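Local coordinates for protein D-alanine--D-alanine ligase (Coxiella burnetii, PDB 3TQT) that catalyses the ATP-dependent joining of two D-alanines into D-alanyl-D-alanine, a building block of the peptidoglycan cell wall, at residues 277-289 with 302-314. Sequence-based numbering, arbitrary orientation.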
loop_
_atom_site.group_PDB
_atom_site.type_symbol
_atom_site.label_atom_id
_atom_site.label_comp_id
_atom_site.label_asym_id
_atom_site.label_seq_id
_atom_site.Cartn_x
_atom_site.Cartn_y
_atom_site.Cartn_z
ATOM N N GLU A 277 18.670 -31.736 -1.550
ATOM C CA GLU A 277 17.682 -31.609 -2.610
ATOM C C GLU A 277 16.352 -31.193 -1.998
ATOM O O GLU A 277 15.663 -30.316 -2.520
ATOM C CB GLU A 277 17.534 -32.936 -3.356
ATOM C CG GLU A 277 17.637 -32.822 -4.870
ATOM C CD GLU A 277 18.352 -34.012 -5.498
ATOM O OE1 GLU A 277 18.874 -34.866 -4.749
ATOM O OE2 GLU A 277 18.397 -34.090 -6.745
ATOM N N SER A 278 16.007 -31.821 -0.876
ATOM C CA SER A 278 14.766 -31.520 -0.170
ATOM C C SER A 278 14.668 -30.066 0.290
ATOM O O SER A 278 13.653 -29.401 0.067
ATOM C CB SER A 278 14.600 -32.439 1.042
ATOM O OG SER A 278 13.539 -31.979 1.865
ATOM N N VAL A 279 15.707 -29.580 0.957
ATOM C CA VAL A 279 15.676 -28.230 1.492
ATOM C C VAL A 279 15.646 -27.213 0.361
ATOM O O VAL A 279 14.881 -26.252 0.407
ATOM C CB VAL A 279 16.845 -27.966 2.460
ATOM C CG1 VAL A 279 16.953 -26.487 2.780
ATOM C CG2 VAL A 279 16.643 -28.763 3.734
ATOM N N THR A 280 16.464 -27.435 -0.666
ATOM C CA THR A 280 16.463 -26.564 -1.836
ATOM C C THR A 280 15.058 -26.442 -2.401
ATOM O O THR A 280 14.570 -25.338 -2.652
ATOM C CB THR A 280 17.383 -27.100 -2.942
ATOM O OG1 THR A 280 18.738 -27.103 -2.482
ATOM C CG2 THR A 280 17.284 -26.225 -4.181
ATOM N N LYS A 281 14.411 -27.586 -2.601
ATOM C CA LYS A 281 13.057 -27.620 -3.136
ATOM C C LYS A 281 12.074 -26.867 -2.247
ATOM O O LYS A 281 11.177 -26.191 -2.744
ATOM C CB LYS A 281 12.584 -29.065 -3.323
ATOM C CG LYS A 281 13.324 -29.832 -4.414
ATOM C CD LYS A 281 13.221 -29.132 -5.762
ATOM C CE LYS A 281 13.859 -29.968 -6.866
ATOM N NZ LYS A 281 13.694 -29.348 -8.217
ATOM N N GLN A 282 12.236 -26.992 -0.934
ATOM C CA GLN A 282 11.335 -26.318 -0.003
ATOM C C GLN A 282 11.517 -24.815 -0.100
ATOM O O GLN A 282 10.550 -24.066 -0.227
ATOM C CB GLN A 282 11.598 -26.759 1.427
ATOM C CG GLN A 282 11.029 -28.100 1.789
ATOM C CD GLN A 282 11.357 -28.453 3.221
ATOM O OE1 GLN A 282 10.918 -27.781 4.155
ATOM N NE2 GLN A 282 12.158 -29.495 3.402
ATOM N N ILE A 283 12.767 -24.380 -0.029
ATOM C CA ILE A 283 13.080 -22.968 -0.166
ATOM C C ILE A 283 12.426 -22.398 -1.426
ATOM O O ILE A 283 11.760 -21.368 -1.392
ATOM C CB ILE A 283 14.597 -22.757 -0.195
ATOM C CG1 ILE A 283 15.183 -23.106 1.184
ATOM C CG2 ILE A 283 14.919 -21.319 -0.595
ATOM C CD1 ILE A 283 16.685 -23.140 1.233
ATOM N N GLN A 284 12.602 -23.083 -2.544
ATOM C CA GLN A 284 12.052 -22.591 -3.794
ATOM C C GLN A 284 10.526 -22.566 -3.759
ATOM O O GLN A 284 9.909 -21.582 -4.174
ATOM C CB GLN A 284 12.591 -23.402 -4.974
ATOM C CG GLN A 284 14.058 -23.102 -5.262
ATOM C CD GLN A 284 14.668 -24.053 -6.266
ATOM O OE1 GLN A 284 14.451 -25.260 -6.206
ATOM N NE2 GLN A 284 15.432 -23.510 -7.201
ATOM N N GLN A 285 9.909 -23.622 -3.233
ATOM C CA GLN A 285 8.454 -23.676 -3.261
ATOM C C GLN A 285 7.827 -22.658 -2.325
ATOM O O GLN A 285 6.828 -22.027 -2.667
ATOM C CB GLN A 285 7.919 -25.063 -2.938
ATOM C CG GLN A 285 6.408 -25.156 -3.146
ATOM C CD GLN A 285 6.000 -24.949 -4.604
ATOM O OE1 GLN A 285 6.310 -25.775 -5.459
ATOM N NE2 GLN A 285 5.308 -23.838 -4.890
ATOM N N ILE A 286 8.418 -22.502 -1.149
ATOM C CA ILE A 286 7.903 -21.559 -0.167
ATOM C C ILE A 286 8.120 -20.138 -0.663
ATOM O O ILE A 286 7.263 -19.275 -0.487
ATOM C CB ILE A 286 8.575 -21.745 1.209
ATOM C CG1 ILE A 286 8.215 -23.122 1.779
ATOM C CG2 ILE A 286 8.115 -20.661 2.176
ATOM C CD1 ILE A 286 8.884 -23.417 3.093
ATOM N N ALA A 287 9.256 -19.893 -1.303
ATOM C CA ALA A 287 9.483 -18.561 -1.889
ATOM C C ALA A 287 8.368 -18.198 -2.877
ATOM O O ALA A 287 7.830 -17.085 -2.848
ATOM C CB ALA A 287 10.851 -18.481 -2.555
ATOM N N ILE A 288 8.026 -19.143 -3.748
ATOM C CA ILE A 288 6.966 -18.942 -4.723
ATOM C C ILE A 288 5.616 -18.782 -4.037
ATOM O O ILE A 288 4.849 -17.890 -4.375
ATOM C CB ILE A 288 6.894 -20.106 -5.720
ATOM C CG1 ILE A 288 8.044 -20.003 -6.719
ATOM C CG2 ILE A 288 5.558 -20.103 -6.431
ATOM C CD1 ILE A 288 8.310 -21.299 -7.453
ATOM N N ASP A 289 5.332 -19.638 -3.062
ATOM C CA ASP A 289 4.062 -19.550 -2.339
ATOM C C ASP A 289 3.931 -18.240 -1.555
ATOM O O ASP A 289 2.864 -17.638 -1.516
ATOM C CB ASP A 289 3.898 -20.740 -1.399
ATOM C CG ASP A 289 3.733 -22.054 -2.147
ATOM O OD1 ASP A 289 3.569 -22.024 -3.380
ATOM O OD2 ASP A 289 3.759 -23.111 -1.498
ATOM N N VAL A 302 13.034 -13.425 -1.362
ATOM C CA VAL A 302 12.531 -13.986 -0.111
ATOM C C VAL A 302 13.702 -14.458 0.720
ATOM O O VAL A 302 14.518 -15.267 0.252
ATOM C CB VAL A 302 11.605 -15.183 -0.356
ATOM C CG1 VAL A 302 10.974 -15.625 0.962
ATOM C CG2 VAL A 302 10.536 -14.828 -1.379
ATOM N N ASP A 303 13.788 -13.935 1.941
ATOM C CA ASP A 303 14.886 -14.235 2.850
ATOM C C ASP A 303 14.390 -15.188 3.913
ATOM O O ASP A 303 13.346 -14.961 4.525
ATOM C CB ASP A 303 15.430 -12.962 3.495
ATOM C CG ASP A 303 16.006 -11.986 2.472
ATOM O OD1 ASP A 303 16.170 -12.359 1.286
ATOM O OD2 ASP A 303 16.292 -10.838 2.863
ATOM N N PHE A 304 15.142 -16.263 4.099
ATOM C CA PHE A 304 14.775 -17.328 5.011
ATOM C C PHE A 304 15.833 -17.513 6.082
ATOM O O PHE A 304 16.988 -17.102 5.921
ATOM C CB PHE A 304 14.751 -18.658 4.273
ATOM C CG PHE A 304 13.749 -18.754 3.167
ATOM C CD1 PHE A 304 12.554 -19.417 3.360
ATOM C CD2 PHE A 304 14.037 -18.261 1.911
ATOM C CE1 PHE A 304 11.648 -19.537 2.329
ATOM C CE2 PHE A 304 13.137 -18.378 0.876
ATOM C CZ PHE A 304 11.948 -19.018 1.076
ATOM N N PHE A 305 15.436 -18.183 7.158
ATOM C CA PHE A 305 16.385 -18.896 8.010
ATOM C C PHE A 305 16.179 -20.379 7.749
ATOM O O PHE A 305 15.047 -20.843 7.594
ATOM C CB PHE A 305 16.153 -18.579 9.488
ATOM C CG PHE A 305 16.829 -17.323 9.938
ATOM C CD1 PHE A 305 18.133 -17.352 10.394
ATOM C CD2 PHE A 305 16.171 -16.109 9.879
ATOM C CE1 PHE A 305 18.765 -16.190 10.801
ATOM C CE2 PHE A 305 16.793 -14.945 10.287
ATOM C CZ PHE A 305 18.094 -14.987 10.744
ATOM N N VAL A 306 17.275 -21.120 7.649
ATOM C CA VAL A 306 17.196 -22.571 7.652
ATOM C C VAL A 306 17.891 -23.049 8.915
ATOM O O VAL A 306 19.086 -22.826 9.094
ATOM C CB VAL A 306 17.867 -23.193 6.428
ATOM C CG1 VAL A 306 17.861 -24.716 6.544
ATOM C CG2 VAL A 306 17.163 -22.747 5.174
ATOM N N THR A 307 17.127 -23.680 9.801
ATOM C CA THR A 307 17.642 -24.082 11.098
ATOM C C THR A 307 18.562 -25.291 10.960
ATOM O O THR A 307 18.584 -25.972 9.924
ATOM C CB THR A 307 16.499 -24.436 12.083
ATOM O OG1 THR A 307 15.867 -25.646 11.660
ATOM C CG2 THR A 307 15.465 -23.322 12.130
ATOM N N PRO A 308 19.333 -25.563 12.008
ATOM C CA PRO A 308 20.199 -26.744 11.972
ATOM C C PRO A 308 19.392 -28.020 11.735
ATOM O O PRO A 308 19.879 -28.928 11.065
ATOM C CB PRO A 308 20.831 -26.741 13.355
ATOM C CG PRO A 308 20.878 -25.293 13.722
ATOM C CD PRO A 308 19.591 -24.719 13.187
ATOM N N ASN A 309 18.168 -28.077 12.248
ATOM C CA ASN A 309 17.296 -29.212 11.975
ATOM C C ASN A 309 16.642 -29.122 10.598
ATOM O O ASN A 309 15.686 -29.837 10.304
ATOM C CB ASN A 309 16.218 -29.334 13.051
ATOM C CG ASN A 309 15.657 -30.738 13.148
ATOM O OD1 ASN A 309 16.326 -31.714 12.800
ATOM N ND2 ASN A 309 14.422 -30.849 13.623
ATOM N N ASN A 310 17.163 -28.236 9.756
ATOM C CA ASN A 310 16.634 -28.045 8.405
ATOM C C ASN A 310 15.192 -27.539 8.314
ATOM O O ASN A 310 14.494 -27.821 7.347
ATOM C CB ASN A 310 16.794 -29.322 7.588
ATOM C CG ASN A 310 18.231 -29.610 7.271
ATOM O OD1 ASN A 310 18.962 -28.730 6.820
ATOM N ND2 ASN A 310 18.659 -30.834 7.528
ATOM N N LYS A 311 14.743 -26.786 9.306
ATOM C CA LYS A 311 13.431 -26.173 9.184
ATOM C C LYS A 311 13.572 -24.874 8.399
ATOM O O LYS A 311 14.401 -24.023 8.728
ATOM C CB LYS A 311 12.813 -25.926 10.555
ATOM C CG LYS A 311 11.473 -25.211 10.521
ATOM C CD LYS A 311 10.355 -26.066 9.936
ATOM C CE LYS A 311 9.029 -25.283 9.883
ATOM N NZ LYS A 311 7.930 -26.020 9.170
ATOM N N VAL A 312 12.756 -24.731 7.363
ATOM C CA VAL A 312 12.811 -23.562 6.497
ATOM C C VAL A 312 11.784 -22.522 6.936
ATOM O O VAL A 312 10.583 -22.791 6.967
ATOM C CB VAL A 312 12.588 -23.972 5.034
ATOM C CG1 VAL A 312 12.719 -22.761 4.104
ATOM C CG2 VAL A 312 13.583 -25.056 4.649
ATOM N N LEU A 313 12.278 -21.336 7.267
ATOM C CA LEU A 313 11.469 -20.282 7.858
ATOM C C LEU A 313 11.636 -18.984 7.093
ATOM O O LEU A 313 12.759 -18.497 6.914
ATOM C CB LEU A 313 11.892 -20.042 9.303
ATOM C CG LEU A 313 11.809 -21.248 10.232
ATOM C CD1 LEU A 313 12.389 -20.895 11.613
ATOM C CD2 LEU A 313 10.354 -21.723 10.332
ATOM N N VAL A 314 10.522 -18.416 6.655
ATOM C CA VAL A 314 10.591 -17.130 5.987
ATOM C C VAL A 314 10.863 -16.075 7.046
ATOM O O VAL A 314 10.242 -16.078 8.108
ATOM C CB VAL A 314 9.292 -16.787 5.226
ATOM C CG1 VAL A 314 9.403 -15.399 4.632
ATOM C CG2 VAL A 314 9.020 -17.815 4.132
HETATM O O HOH W 1 10.998 -27.048 6.641
HETATM O O HOH W 2 13.561 -29.882 5.970
#
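The ring of Phe304 pushes end-on into helix 277-289, between Ile283, Ile286 and Ala287. Ile283 CG2 sits over one face as a CH-pi contact, 4.2 Å from the ring centroid and 28° off the normal, while Ile286 CG2 meets the edge near the ring plane at CE1. At the ring's far end Phe304 CZ rests against Ala287 CB and comes within 3.4 Å of Ile283 O. Val302 CG2 fills in beside Ala287.

Ile283 and Ile286 both place CG2 anti to the backbone N (chi1 -68° and -65° for CG1). In Ile283 this sends CG2 to the Phe304 face and turns CG1 and CD1 to Val312 and Val306, with Ile283 CG1 3.8 Å from Val312 CG1. Ile286 CG2 serves both Phe304 CE1 and, at 3.6 Å, Val314 CG2, while its CD1 touches Val312 CG1.

Toward the type I turn Thr307-Asn310, Val279 is still buried but its contacts are longer, CG1 lying 4.1 Å from Val312 CG2. The solvent side is at Gln282 and Asn310. Gln282, extended beyond CG, uses both ends of its amide: OE1 accepts from a water that Val312 N donates to, and NE2 donates to a second water bound 2.6 Å from Asn310 O. NE2 also reaches Ser278 OG, nearly in the amide plane.

The helix lies over the hairpin of the antiparallel ATP-grasp sheet, nearly parallel to strand 312-314. Asp303, next to Phe304 but pointing from the other face of the strand, is a predicted magnesium ligand. With no direct hydrogen bond between the segments, cohesion is essentially apolar, supplemented by two water bridges from Gln282 to Val312 N and Asn310 O.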